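Putative surface anchored protein (Clostridium perfringens B, PDB 4NI6) probably serves as part of the adhesin shaft on the bacterial surface, this first repeat being an Ig-like domain with an internal ester cross-link. Local coordinates at residues Ala8-Asn13 against Gly30-Asp35; Tyr48-Lys53 against Val100-Glu105; Leu54-Asp59 against Val94-Val99; Val107-Asp112 against Asp120-Val125. All blocks are in the same frame, centred on the assembly; numbering follows the deposited sequence. Where two conformers were deposited one is given.

Contact 1 (Ala8-Asn13 against Gly30-Asp35)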
loop_
_atom_site.group_PDB
_atom_site.type_symbol
_atom_site.label_atom_id
_atom_site.label_comp_id
_atom_site.label_asym_id
_atom_site.label_seq_id
_atom_site.Cartn_x
_atom_site.Cartn_y
_atom_site.Cartn_z
ATOM N N ALA A 8 -5.483 -4.723 4.801
ATOM C CA ALA A 8 -6.337 -5.274 5.856
ATOM C C ALA A 8 -7.058 -4.112 6.498
ATOM O O ALA A 8 -6.448 -3.105 6.893
ATOM C CB ALA A 8 -5.512 -6.006 6.894
ATOM N N ALA A 9 -8.375 -4.261 6.625
ATOM C CA ALA A 9 -9.227 -3.236 7.214
ATOM C C ALA A 9 -9.881 -3.844 8.453
ATOM O O ALA A 9 -10.634 -4.826 8.357
ATOM C CB ALA A 9 -10.282 -2.838 6.203
ATOM N N ASP A 10 -9.432 -3.412 9.627
ATOM C CA ASP A 10 -9.830 -4.078 10.871
ATOM C C ASP A 10 -9.537 -5.598 10.798
ATOM O O ASP A 10 -10.249 -6.410 11.357
ATOM C CB ASP A 10 -11.287 -3.750 11.223
ATOM C CG ASP A 10 -11.466 -2.184 11.554
ATOM O OD1 ASP A 10 -10.373 -1.383 12.045
ATOM O OD2 ASP A 10 -12.769 -1.875 11.585
ATOM N N GLY A 11 -8.412 -5.962 10.189
ATOM C CA GLY A 11 -7.990 -7.358 10.182
ATOM C C GLY A 11 -8.530 -8.166 9.011
ATOM O O GLY A 11 -8.046 -9.281 8.752
ATOM N N VAL A 12 -9.488 -7.581 8.281
ATOM C CA VAL A 12 -10.145 -8.243 7.141
ATOM C C VAL A 12 -9.339 -7.951 5.866
ATOM O O VAL A 12 -9.167 -6.800 5.518
ATOM C CB VAL A 12 -11.574 -7.710 6.960
ATOM C CG1 VAL A 12 -12.194 -8.367 5.742
ATOM C CG2 VAL A 12 -12.399 -7.973 8.227
ATOM N N ASN A 13 -8.839 -8.992 5.198
ATOM C CA ASN A 13 -7.925 -8.832 4.068
ATOM C C ASN A 13 -8.688 -8.593 2.789
ATOM O O ASN A 13 -9.701 -9.258 2.529
ATOM C CB ASN A 13 -7.071 -10.090 3.877
ATOM C CG ASN A 13 -6.091 -10.307 4.996
ATOM O OD1 ASN A 13 -5.501 -9.347 5.493
ATOM N ND2 ASN A 13 -5.667 -11.564 5.148
ATOM N N GLY A 30 -13.953 4.568 13.229
ATOM C CA GLY A 30 -12.869 4.526 12.247
ATOM C C GLY A 30 -12.524 3.094 11.894
ATOM O O GLY A 30 -13.058 2.141 12.460
ATOM N N VAL A 31 -11.498 2.970 11.061
ATOM C CA VAL A 31 -11.070 1.692 10.472
ATOM C C VAL A 31 -9.546 1.652 10.588
ATOM O O VAL A 31 -8.873 2.584 10.154
ATOM C CB VAL A 31 -11.499 1.626 8.984
ATOM C CG1 VAL A 31 -11.080 0.307 8.355
ATOM C CG2 VAL A 31 -13.012 1.842 8.848
ATOM N N ASP A 32 -9.010 0.620 11.246
ATOM C CA ASP A 32 -7.554 0.394 11.245
ATOM C C ASP A 32 -7.106 -0.177 9.912
ATOM O O ASP A 32 -7.612 -1.208 9.483
ATOM C CB ASP A 32 -7.157 -0.539 12.388
ATOM C CG ASP A 32 -7.607 -0.029 13.744
ATOM O OD1 ASP A 32 -7.852 1.191 13.894
ATOM O OD2 ASP A 32 -7.741 -0.864 14.658
ATOM N N VAL A 33 -6.215 0.526 9.224
ATOM C CA VAL A 33 -5.853 0.118 7.869
ATOM C C VAL A 33 -4.366 -0.205 7.841
ATOM O O VAL A 33 -3.541 0.621 8.217
ATOM C CB VAL A 33 -6.132 1.230 6.844
ATOM C CG1 VAL A 33 -5.747 0.789 5.424
ATOM C CG2 VAL A 33 -7.600 1.625 6.887
ATOM N N LYS A 34 -4.066 -1.445 7.493
ATOM C CA LYS A 34 -2.689 -1.916 7.388
ATOM C C LYS A 34 -2.496 -2.485 5.990
ATOM O O LYS A 34 -3.457 -2.727 5.245
ATOM C CB LYS A 34 -2.413 -3.025 8.415
ATOM C CG LYS A 34 -2.452 -2.585 9.861
ATOM C CD LYS A 34 -2.203 -3.763 10.786
ATOM C CE LYS A 34 -2.837 -3.532 12.149
ATOM N NZ LYS A 34 -2.086 -4.221 13.233
ATOM N N ASP A 35 -1.251 -2.557 5.537
ATOM C CA ASP A 35 -0.973 -3.109 4.219
ATOM C C ASP A 35 0.254 -4.017 4.298
ATOM O O ASP A 35 1.222 -3.697 5.004
ATOM C CB ASP A 35 -0.662 -1.969 3.239
ATOM C CG ASP A 35 -0.753 -2.387 1.779
ATOM O OD1 ASP A 35 -1.839 -2.912 1.410
ATOM O OD2 ASP A 35 0.187 -2.144 0.982
HETATM O O HOH W 1 -6.250 -4.024 9.804
#
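Asp10 leans across to the backbone at Val31 and Asp32, and its side chain can be followed outward. From CB, a chi1 of -65° sets CG beside its own backbone N, which brings Asp10 CG within 4.1 Å of Val31 CG1. OD1 then accepts the backbone N-H of Asp32, with Asp10 OD1 and Asp32 N a short 2.6 Å apart and the donor coming from above the carboxylate plane. Asp10 OD2 lies by the Gly30 carbonyl, 4.1 Å from Gly30 O. The peptide of Asp10 is used as well: Asp10 N donates to Asp32 O at 2.9 Å. Farther along, Ala8 and Lys34 exchange two backbone bonds, while small Ala9 rests CB on Val31 CG1 at 3.9 Å, where it also touches Val22 and Leu137. Asp10 and Gly11 form the corner of a type I' turn from Ala9 to Val12, where the backbone of Gly11 suits a residue lacking CB, and a water joins Gly11 N to Asp32 O. The Asp32 side chain crosses that of Asp10 at about a right angle, with Asp10 OD1 and Asp32 OD2 3.7 Å apart. Two acidic groups this close should repel, a cost probably offset in part by Asn89, which donates to Asp32 OD1.

Contact 2 (Tyr48-Lys53 against Val100-Glu105)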
loop_
_atom_site.group_PDB
_atom_site.type_symbol
_atom_site.label_atom_id
_atom_site.label_comp_id
_atom_site.label_asym_id
_atom_site.label_seq_id
_atom_site.Cartn_x
_atom_site.Cartn_y
_atom_site.Cartn_z
ATOM N N TYR A 48 15.298 0.928 1.656
ATOM C CA TYR A 48 14.330 1.600 0.774
ATOM C C TYR A 48 13.443 2.516 1.593
ATOM O O TYR A 48 13.163 2.210 2.751
ATOM C CB TYR A 48 13.434 0.584 0.045
ATOM C CG TYR A 48 14.181 -0.261 -0.968
ATOM C CD1 TYR A 48 14.998 -1.326 -0.556
ATOM C CD2 TYR A 48 14.010 -0.045 -2.319
ATOM C CE1 TYR A 48 15.740 -2.067 -1.480
ATOM C CE2 TYR A 48 14.751 -0.759 -3.248
ATOM C CZ TYR A 48 15.576 -1.792 -2.816
ATOM O OH TYR A 48 16.372 -2.504 -3.713
ATOM N N ASN A 49 13.108 3.662 1.015
ATOM C CA ASN A 49 12.049 4.500 1.547
ATOM C C ASN A 49 10.727 3.946 0.999
ATOM O O ASN A 49 10.486 3.990 -0.207
ATOM C CB ASN A 49 12.203 5.928 0.999
ATOM C CG ASN A 49 13.649 6.481 1.017
ATOM O OD1 ASN A 49 14.154 7.016 0.002
ATOM N ND2 ASN A 49 14.266 6.486 2.174
ATOM N N LEU A 50 9.838 3.485 1.891
ATOM C CA LEU A 50 8.533 2.940 1.489
ATOM C C LEU A 50 7.462 3.970 1.799
ATOM O O LEU A 50 7.262 4.308 2.975
ATOM C CB LEU A 50 8.267 1.637 2.232
ATOM C CG LEU A 50 6.908 0.996 1.889
ATOM C CD1 LEU A 50 6.853 0.531 0.445
ATOM C CD2 LEU A 50 6.563 -0.145 2.832
ATOM N N THR A 51 6.846 4.494 0.762
ATOM C CA THR A 51 5.695 5.409 0.955
ATOM C C THR A 51 4.408 4.719 0.569
ATOM O O THR A 51 4.230 4.262 -0.545
ATOM C CB THR A 51 5.842 6.670 0.092
ATOM O OG1 THR A 51 7.017 7.380 0.492
ATOM C CG2 THR A 51 4.601 7.596 0.249
ATOM N N GLY A 52 3.493 4.638 1.535
ATOM C CA GLY A 52 2.142 4.138 1.286
ATOM C C GLY A 52 1.137 5.253 1.356
ATOM O O GLY A 52 1.296 6.186 2.126
ATOM N N LYS A 53 0.201 5.208 0.424
ATOM C CA LYS A 53 -0.881 6.186 0.373
ATOM C C LYS A 53 -2.213 5.478 0.362
ATOM O O LYS A 53 -2.414 4.468 -0.316
ATOM C CB LYS A 53 -0.757 7.049 -0.863
ATOM C CG LYS A 53 0.474 7.947 -0.828
ATOM C CD LYS A 53 0.623 8.750 -2.098
ATOM C CE LYS A 53 1.876 9.614 -2.030
ATOM N NZ LYS A 53 1.778 10.536 -0.855
ATOM N N VAL A 100 -5.015 1.272 -1.483
ATOM C CA VAL A 100 -3.634 1.523 -1.045
ATOM C C VAL A 100 -2.650 1.461 -2.198
ATOM O O VAL A 100 -2.717 0.529 -3.003
ATOM C CB VAL A 100 -3.196 0.527 0.028
ATOM C CG1 VAL A 100 -1.748 0.773 0.460
ATOM C CG2 VAL A 100 -4.117 0.585 1.245
ATOM N N PHE A 101 -1.869 2.533 -2.314
ATOM C CA PHE A 101 -0.724 2.607 -3.226
ATOM C C PHE A 101 0.568 2.421 -2.409
ATOM O O PHE A 101 0.667 2.886 -1.271
ATOM C CB PHE A 101 -0.693 3.982 -3.836
ATOM C CG PHE A 101 -1.685 4.231 -4.941
ATOM C CD1 PHE A 101 -2.652 3.304 -5.307
ATOM C CD2 PHE A 101 -1.649 5.451 -5.613
ATOM C CE1 PHE A 101 -3.560 3.574 -6.319
ATOM C CE2 PHE A 101 -2.549 5.728 -6.640
ATOM C CZ PHE A 101 -3.512 4.795 -6.983
ATOM N N GLU A 102 1.604 1.816 -3.028
ATOM C CA GLU A 102 2.926 1.666 -2.386
ATOM C C GLU A 102 4.032 1.988 -3.386
ATOM O O GLU A 102 3.904 1.671 -4.567
ATOM C CB GLU A 102 3.130 0.230 -1.927
ATOM C CG GLU A 102 2.229 -0.225 -0.801
ATOM C CD GLU A 102 2.541 0.350 0.582
ATOM O OE1 GLU A 102 1.775 0.027 1.542
ATOM O OE2 GLU A 102 3.417 1.213 0.726
ATOM N N ASN A 103 5.030 2.710 -2.904
ATOM C CA ASN A 103 6.189 3.092 -3.699
ATOM C C ASN A 103 7.429 2.861 -2.848
ATOM O O ASN A 103 7.605 3.466 -1.793
ATOM C CB ASN A 103 6.061 4.546 -4.025
ATOM C CG ASN A 103 7.128 5.025 -4.977
ATOM O OD1 ASN A 103 6.900 5.145 -6.176
ATOM N ND2 ASN A 103 8.317 5.267 -4.449
ATOM N N ALA A 104 8.336 2.025 -3.364
ATOM C CA ALA A 104 9.618 1.745 -2.680
ATOM C C ALA A 104 10.747 2.335 -3.520
ATOM O O ALA A 104 10.888 2.005 -4.695
ATOM C CB ALA A 104 9.844 0.248 -2.561
ATOM N N GLU A 105 11.510 3.222 -2.915
ATOM C CA GLU A 105 12.632 3.851 -3.598
ATOM C C GLU A 105 13.915 3.553 -2.814
ATOM O O GLU A 105 14.013 3.863 -1.629
ATOM C CB GLU A 105 12.429 5.360 -3.640
ATOM C CG GLU A 105 13.596 6.128 -4.270
ATOM C CD GLU A 105 13.529 7.605 -3.955
ATOM O OE1 GLU A 105 13.388 7.980 -2.767
ATOM O OE2 GLU A 105 13.602 8.395 -4.908
#
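Glu102 reaches Gly52 through two successive bends: chi1 of -67° sets CG beside the backbone N, and chi2 of -73° turns CD toward the neighbouring strand. Glu102 OE2 ends 3.2 Å from Gly52 CA, an approach possible because glycine has no CB on this face. The same Glu102 OE2 meets Leu50 CD1 at 3.5 Å, while OE1 lies close to Asp35 OD2 of strand 31-39. On that face Ala104 presents a small CB, with Ala104 CB 4.2 Å from both Leu50 CD1 and Tyr48 CD2; the Tyr48 hydroxyl is bonded to Gln123. The other face is more polar. Asn49 and Glu105 lie side by side and point the same way, with Asn49 OD1 only 3.0 Å from Glu105 OE1. Both are acceptors, and the pair is probably repulsive. Thr51 there bonds through OG1 to Thr70, and the long Lys53 chain leads away to a salt bridge with Glu65. Between the two faces, six backbone bonds link Asn49 with Glu105, Thr51 with Asn103 and Lys53 with Phe101; Thr51 N to Asn103 O, at 2.9 Å, is representative. The strands, at 166°, form a regular antiparallel pairing; its Leu50 and Glu102 face packs against strand 31-39 of the other sheet, as in an Ig-like beta sandwich.

Contact 3 (Leu54-Asp59 against Val94-Val99)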
loop_
_atom_site.group_PDB
_atom_site.type_symbol
_atom_site.label_atom_id
_atom_site.label_comp_id
_atom_site.label_asym_id
_atom_site.label_seq_id
_atom_site.Cartn_x
_atom_site.Cartn_y
_atom_site.Cartn_z
ATOM N N LEU A 54 -3.160 6.019 1.136
ATOM C CA LEU A 54 -4.538 5.545 1.123
ATOM C C LEU A 54 -5.340 6.559 0.310
ATOM O O LEU A 54 -5.398 7.731 0.675
ATOM C CB LEU A 54 -5.090 5.453 2.552
ATOM C CG LEU A 54 -6.481 4.861 2.713
ATOM C CD1 LEU A 54 -6.537 3.437 2.187
ATOM C CD2 LEU A 54 -6.908 4.920 4.173
ATOM N N MET A 55 -5.899 6.111 -0.807
ATOM C CA MET A 55 -6.578 6.993 -1.766
ATOM C C MET A 55 -8.079 6.702 -1.778
ATOM O O MET A 55 -8.480 5.550 -1.896
ATOM C CB MET A 55 -6.043 6.703 -3.162
ATOM C CG MET A 55 -4.517 6.790 -3.289
ATOM S SD MET A 55 -3.787 8.397 -2.849
ATOM C CE MET A 55 -4.404 9.350 -4.215
ATOM N N HIS A 56 -8.881 7.748 -1.661
ATOM C CA HIS A 56 -10.320 7.669 -1.870
ATOM C C HIS A 56 -10.586 7.611 -3.350
ATOM O O HIS A 56 -10.132 8.468 -4.118
ATOM C CB HIS A 56 -10.947 8.891 -1.210
ATOM C CG HIS A 56 -12.428 8.997 -1.364
ATOM N ND1 HIS A 56 -13.054 10.179 -1.242
ATOM C CD2 HIS A 56 -13.413 8.060 -1.643
ATOM C CE1 HIS A 56 -14.385 10.005 -1.344
ATOM N NE2 HIS A 56 -14.618 8.722 -1.616
ATOM N N VAL A 57 -11.225 6.528 -3.781
ATOM C CA VAL A 57 -11.563 6.300 -5.196
ATOM C C VAL A 57 -12.976 6.772 -5.476
ATOM O O VAL A 57 -13.938 6.174 -4.984
ATOM C CB VAL A 57 -11.503 4.805 -5.563
ATOM C CG1 VAL A 57 -11.748 4.602 -7.053
ATOM C CG2 VAL A 57 -10.186 4.200 -5.124
ATOM N N LYS A 58 -13.111 7.799 -6.305
ATOM C CA LYS A 58 -14.423 8.333 -6.642
ATOM C C LYS A 58 -15.042 7.594 -7.822
ATOM O O LYS A 58 -14.345 6.912 -8.572
ATOM C CB LYS A 58 -14.327 9.830 -6.909
ATOM C CG LYS A 58 -13.853 10.596 -5.688
ATOM C CD LYS A 58 -13.926 12.090 -5.900
ATOM C CE LYS A 58 -14.486 12.774 -4.662
ATOM N NZ LYS A 58 -14.707 14.229 -4.880
ATOM N N ASP A 59 -16.363 7.653 -7.926
ATOM C CA ASP A 59 -17.067 6.975 -9.012
ATOM C C ASP A 59 -16.499 7.360 -10.381
ATOM O O ASP A 59 -16.479 6.543 -11.303
ATOM C CB ASP A 59 -18.564 7.279 -8.956
ATOM N N VAL A 94 -18.623 6.176 5.272
ATOM C CA VAL A 94 -19.550 5.099 4.934
ATOM C C VAL A 94 -19.986 5.197 3.483
ATOM O O VAL A 94 -20.367 6.281 2.999
ATOM C CB VAL A 94 -20.755 5.053 5.896
ATOM C CG1 VAL A 94 -21.902 4.195 5.347
ATOM C CG2 VAL A 94 -20.294 4.540 7.247
ATOM N N GLY A 95 -19.964 4.063 2.788
ATOM C CA GLY A 95 -20.330 4.039 1.385
ATOM C C GLY A 95 -19.184 4.190 0.404
ATOM O O GLY A 95 -19.378 4.020 -0.799
ATOM N N GLU A 96 -17.988 4.547 0.886
ATOM C CA GLU A 96 -16.880 4.867 0.006
ATOM C C GLU A 96 -15.836 3.772 -0.099
ATOM O O GLU A 96 -15.717 2.889 0.759
ATOM C CB GLU A 96 -16.278 6.210 0.426
ATOM C CG GLU A 96 -17.261 7.391 0.367
ATOM C CD GLU A 96 -17.852 7.616 -1.020
ATOM O OE1 GLU A 96 -17.064 7.773 -1.999
ATOM O OE2 GLU A 96 -19.089 7.468 -1.155
ATOM N N LYS A 97 -15.112 3.873 -1.198
ATOM C CA LYS A 97 -14.067 2.932 -1.583
ATOM C C LYS A 97 -12.699 3.592 -1.504
ATOM O O LYS A 97 -12.539 4.736 -1.906
ATOM C CB LYS A 97 -14.323 2.465 -3.017
ATOM C CG LYS A 97 -13.328 1.436 -3.543
ATOM C CD LYS A 97 -13.495 1.248 -5.040
ATOM C CE LYS A 97 -14.616 0.289 -5.374
ATOM N NZ LYS A 97 -14.657 0.062 -6.850
ATOM N N TYR A 98 -11.744 2.851 -0.945
ATOM C CA TYR A 98 -10.370 3.330 -0.758
ATOM C C TYR A 98 -9.394 2.282 -1.233
ATOM O O TYR A 98 -9.606 1.113 -1.067
ATOM C CB TYR A 98 -10.076 3.620 0.719
ATOM C CG TYR A 98 -11.046 4.639 1.318
ATOM C CD1 TYR A 98 -12.310 4.251 1.830
ATOM C CD2 TYR A 98 -10.738 5.972 1.332
ATOM C CE1 TYR A 98 -13.252 5.193 2.271
ATOM C CE2 TYR A 98 -11.665 6.915 1.752
ATOM C CZ TYR A 98 -12.896 6.514 2.250
ATOM O OH TYR A 98 -13.770 7.442 2.747
ATOM N N VAL A 99 -8.256 2.733 -1.783
ATOM C CA VAL A 99 -7.204 1.832 -2.273
ATOM C C VAL A 99 -5.836 2.276 -1.771
ATOM O O VAL A 99 -5.566 3.453 -1.651
ATOM C CB VAL A 99 -7.267 1.731 -3.818
ATOM C CG1 VAL A 99 -6.971 3.068 -4.499
ATOM C CG2 VAL A 99 -6.354 0.636 -4.374
HETATM O O HOH W 2 -15.970 5.710 -3.375
#
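His56 and Glu96 meet with their flat groups almost perpendicular, the ring and carboxylate planes lying 89° apart. The imidazole N-H points straight at its acceptor: His56 NE2 donates to Glu96 OE1 at 2.7 Å and 174°, in the ring plane and on the lone pair of OE1 that faces away from the other oxygen. Next to it on the ring edge, His56 CD2 lies 3.4 Å from Lys97 O. Tyr98 takes a different attitude to the same imidazole. The two rings are nearly parallel but slid apart, their centroids separated by 5.1 Å, and they scarcely overlap; the Tyr98 hydroxyl lies over one imidazole face and bonds to the backbone N of Gln93. The nearer contact is at the root of the histidine, where Tyr98 CE2 comes within 3.6 Å of His56 CB. Leu54 crosses the base of the tyrosine, with Leu54 CD1 3.8 Å from Tyr98 CB. The opposite face of the sheet carries the beta-branched pair Val57 and Val99. Val99 keeps CG1 in the crowded position between backbone N and carbonyl carbon (chi1 64°), and Val99 CG1 presses on Val57 CG2 at 3.5 Å, a tight approach. Met55 and Val99 exchange two backbone bonds; beyond Val57 N to Lys97 O, a water links Val57 O, Lys97 N and Glu96 OE1. OE1 is thus gripped by both the imidazole and this water. The His56-Glu96 bond joins the end of strand 47-57 to the start of strand 97-106, and the nearby carboxylate might raise the proton affinity of His56.

Contact 4 (Val107-Asp112 against Asp120-Val125)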
loop_
_atom_site.group_PDB
_atom_site.type_symbol
_atom_site.label_atom_id
_atom_site.label_comp_id
_atom_site.label_asym_id
_atom_site.label_seq_id
_atom_site.Cartn_x
_atom_site.Cartn_y
_atom_site.Cartn_z
ATOM N N VAL A 107 17.473 3.865 -1.013
ATOM C CA VAL A 107 18.192 4.972 -0.419
ATOM C C VAL A 107 19.466 5.304 -1.222
ATOM O O VAL A 107 19.790 6.476 -1.435
ATOM C CB VAL A 107 18.553 4.671 1.050
ATOM C CG1 VAL A 107 19.466 5.746 1.629
ATOM C CG2 VAL A 107 17.275 4.551 1.889
ATOM N N GLU A 108 20.148 4.253 -1.666
ATOM C CA GLU A 108 21.381 4.371 -2.452
ATOM C C GLU A 108 21.090 4.321 -3.949
ATOM O O GLU A 108 20.078 3.759 -4.380
ATOM C CB GLU A 108 22.333 3.238 -2.075
ATOM C CG GLU A 108 22.606 3.121 -0.590
ATOM C CD GLU A 108 23.448 4.258 -0.059
ATOM O OE1 GLU A 108 23.469 4.443 1.175
ATOM O OE2 GLU A 108 24.134 4.921 -0.869
ATOM N N ASN A 109 22.012 4.863 -4.748
ATOM C CA ASN A 109 21.965 4.624 -6.182
ATOM C C ASN A 109 22.293 3.160 -6.463
ATOM O O ASN A 109 23.316 2.652 -5.996
ATOM C CB ASN A 109 22.955 5.551 -6.914
ATOM C CG ASN A 109 22.482 6.998 -6.939
ATOM O OD1 ASN A 109 21.283 7.279 -6.958
ATOM N ND2 ASN A 109 23.433 7.927 -6.936
ATOM N N LEU A 110 21.439 2.492 -7.232
ATOM C CA LEU A 110 21.598 1.075 -7.517
ATOM C C LEU A 110 21.533 0.767 -9.018
ATOM O O LEU A 110 21.779 -0.368 -9.416
ATOM C CB LEU A 110 20.530 0.257 -6.783
ATOM C CG LEU A 110 20.531 0.292 -5.247
ATOM C CD1 LEU A 110 19.310 -0.453 -4.715
ATOM C CD2 LEU A 110 21.815 -0.328 -4.695
ATOM N N ILE A 111 21.295 1.798 -9.839
ATOM C CA ILE A 111 21.110 1.651 -11.296
ATOM C C ILE A 111 21.874 2.746 -12.064
ATOM O O ILE A 111 22.027 3.864 -11.565
ATOM C CB ILE A 111 19.613 1.745 -11.672
ATOM C CG1 ILE A 111 18.852 0.528 -11.135
ATOM C CG2 ILE A 111 19.437 1.888 -13.182
ATOM C CD1 ILE A 111 17.353 0.646 -11.268
ATOM N N ASP A 112 22.440 2.397 -13.217
ATOM C CA ASP A 112 23.054 3.400 -14.093
ATOM C C ASP A 112 22.104 3.821 -15.215
ATOM O O ASP A 112 21.764 3.012 -16.077
ATOM C CB ASP A 112 24.371 2.862 -14.673
ATOM C CG ASP A 112 25.098 3.877 -15.549
ATOM O OD1 ASP A 112 24.510 4.930 -15.902
ATOM O OD2 ASP A 112 26.256 3.585 -15.912
ATOM N N ASP A 120 23.850 5.997 -10.770
ATOM C CA ASP A 120 23.408 7.384 -10.682
ATOM C C ASP A 120 21.916 7.517 -10.378
ATOM O O ASP A 120 21.393 8.644 -10.257
ATOM C CB ASP A 120 23.744 8.202 -11.928
ATOM C CG ASP A 120 23.123 7.644 -13.201
ATOM O OD1 ASP A 120 22.140 6.876 -13.136
ATOM O OD2 ASP A 120 23.600 8.020 -14.290
ATOM N N THR A 121 21.228 6.379 -10.188
ATOM C CA THR A 121 19.772 6.339 -10.115
ATOM C C THR A 121 19.344 5.364 -9.042
ATOM O O THR A 121 19.914 4.309 -8.879
ATOM C CB THR A 121 19.136 5.941 -11.470
ATOM O OG1 THR A 121 19.510 6.902 -12.471
ATOM C CG2 THR A 121 17.634 5.891 -11.363
ATOM N N LYS A 122 18.326 5.762 -8.275
ATOM C CA LYS A 122 17.708 4.910 -7.247
ATOM C C LYS A 122 16.739 3.910 -7.916
ATOM O O LYS A 122 16.095 4.237 -8.919
ATOM C CB LYS A 122 16.959 5.770 -6.197
ATOM C CG LYS A 122 17.810 6.795 -5.427
ATOM C CD LYS A 122 16.965 7.778 -4.593
ATOM C CE LYS A 122 17.798 8.926 -4.011
ATOM N NZ LYS A 122 17.065 9.918 -3.166
ATOM N N GLN A 123 16.723 2.670 -7.430
ATOM C CA GLN A 123 15.738 1.684 -7.868
ATOM C C GLN A 123 14.367 2.065 -7.306
ATOM O O GLN A 123 14.233 2.239 -6.096
ATOM C CB GLN A 123 16.096 0.292 -7.354
ATOM C CG GLN A 123 15.141 -0.756 -7.911
ATOM C CD GLN A 123 15.425 -2.141 -7.401
ATOM O OE1 GLN A 123 15.940 -2.325 -6.309
ATOM N NE2 GLN A 123 15.024 -3.125 -8.165
ATOM N N VAL A 124 13.381 2.238 -8.177
ATOM C CA VAL A 124 11.995 2.540 -7.751
ATOM C C VAL A 124 11.165 1.380 -8.229
ATOM O O VAL A 124 11.135 1.061 -9.410
ATOM C CB VAL A 124 11.520 3.857 -8.393
ATOM C CG1 VAL A 124 10.025 4.044 -8.154
ATOM C CG2 VAL A 124 12.301 5.030 -7.816
ATOM N N VAL A 125 10.400 0.813 -7.301
ATOM C CA VAL A 125 9.457 -0.247 -7.614
ATOM C C VAL A 125 8.153 0.114 -6.906
ATOM O O VAL A 125 8.132 0.481 -5.725
ATOM C CB VAL A 125 9.979 -1.609 -7.118
ATOM C CG1 VAL A 125 9.073 -2.735 -7.564
ATOM C CG2 VAL A 125 11.391 -1.855 -7.670
HETATM O O HOH W 3 18.634 8.593 -0.844
#
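Ile111 and Thr121 offer one carbonyl each, and each is shared between two N-H groups. Ile111 O accepts Asp120 N at 2.9 Å and, more weakly, Thr121 N. In return Thr121 O takes Leu110 N at 2.9 Å and Ile111 N at 3.0 Å, the two donors tilted from the carbonyl plane by 25° and 16°. The Thr121 hydroxyl donates to the Asp120 carboxylate, with Thr121 OG1 and Asp120 OD1 2.7 Å apart and the donor above the carboxylate plane. Asp120 offers that oxygen by holding CG between its backbone N and carbonyl carbon, chi1 59°. With Asp120 and Thr121 both facing Ile111, this is a classic beta bulge in the antiparallel hairpin formed by strands 109-111 and 121-139. The short strands cross steeply here. Outward from the bulge, the Asn109 amide lies against the backbone, Asn109 OD1 being 3.5 Å from Asp120 C. Asp112 and Asp120 bring like charges together, Asp112 OD1 being 3.6 Å from Asp120 OD2, a pairing probably more easily tolerated since both residues are exposed. Aliphatic contact comes from Ile111, with Ile111 CD1 reaching Gln123 CA at 3.9 Å and the two side chains crossing at about a right angle. The extended Gln123 chain carries its amide past Leu110, with Leu110 CD1 4.2 Å from Gln123 OE1; beyond, the amide is held by Tyr48 and the Asp41 carbonyl.

Contact 1 belongs to the four-stranded antiparallel sheet, while contacts 2, 3 and 4 lie in the mixed sheet that faces it. Contacts 2 and 3 are successive parts of one pairing, strand 47-57 with strand 97-106; their centres are about 19 Å apart, and Leu54 packs on Val100 at the join. Along the chain contact 1 closes first, contact 3 sits within the span of contact 2, and contact 4 follows. Contact 4 adjoins contact 2 through Tyr48 and Gln123, but its centre is about 32 Å from those of contacts 1 and 3, across the chain's centre. Val33 touches Leu54 and Asp35 approaches Glu102 where the sheets meet, consistent with one elongated Ig-like unit of the adhesin shaft.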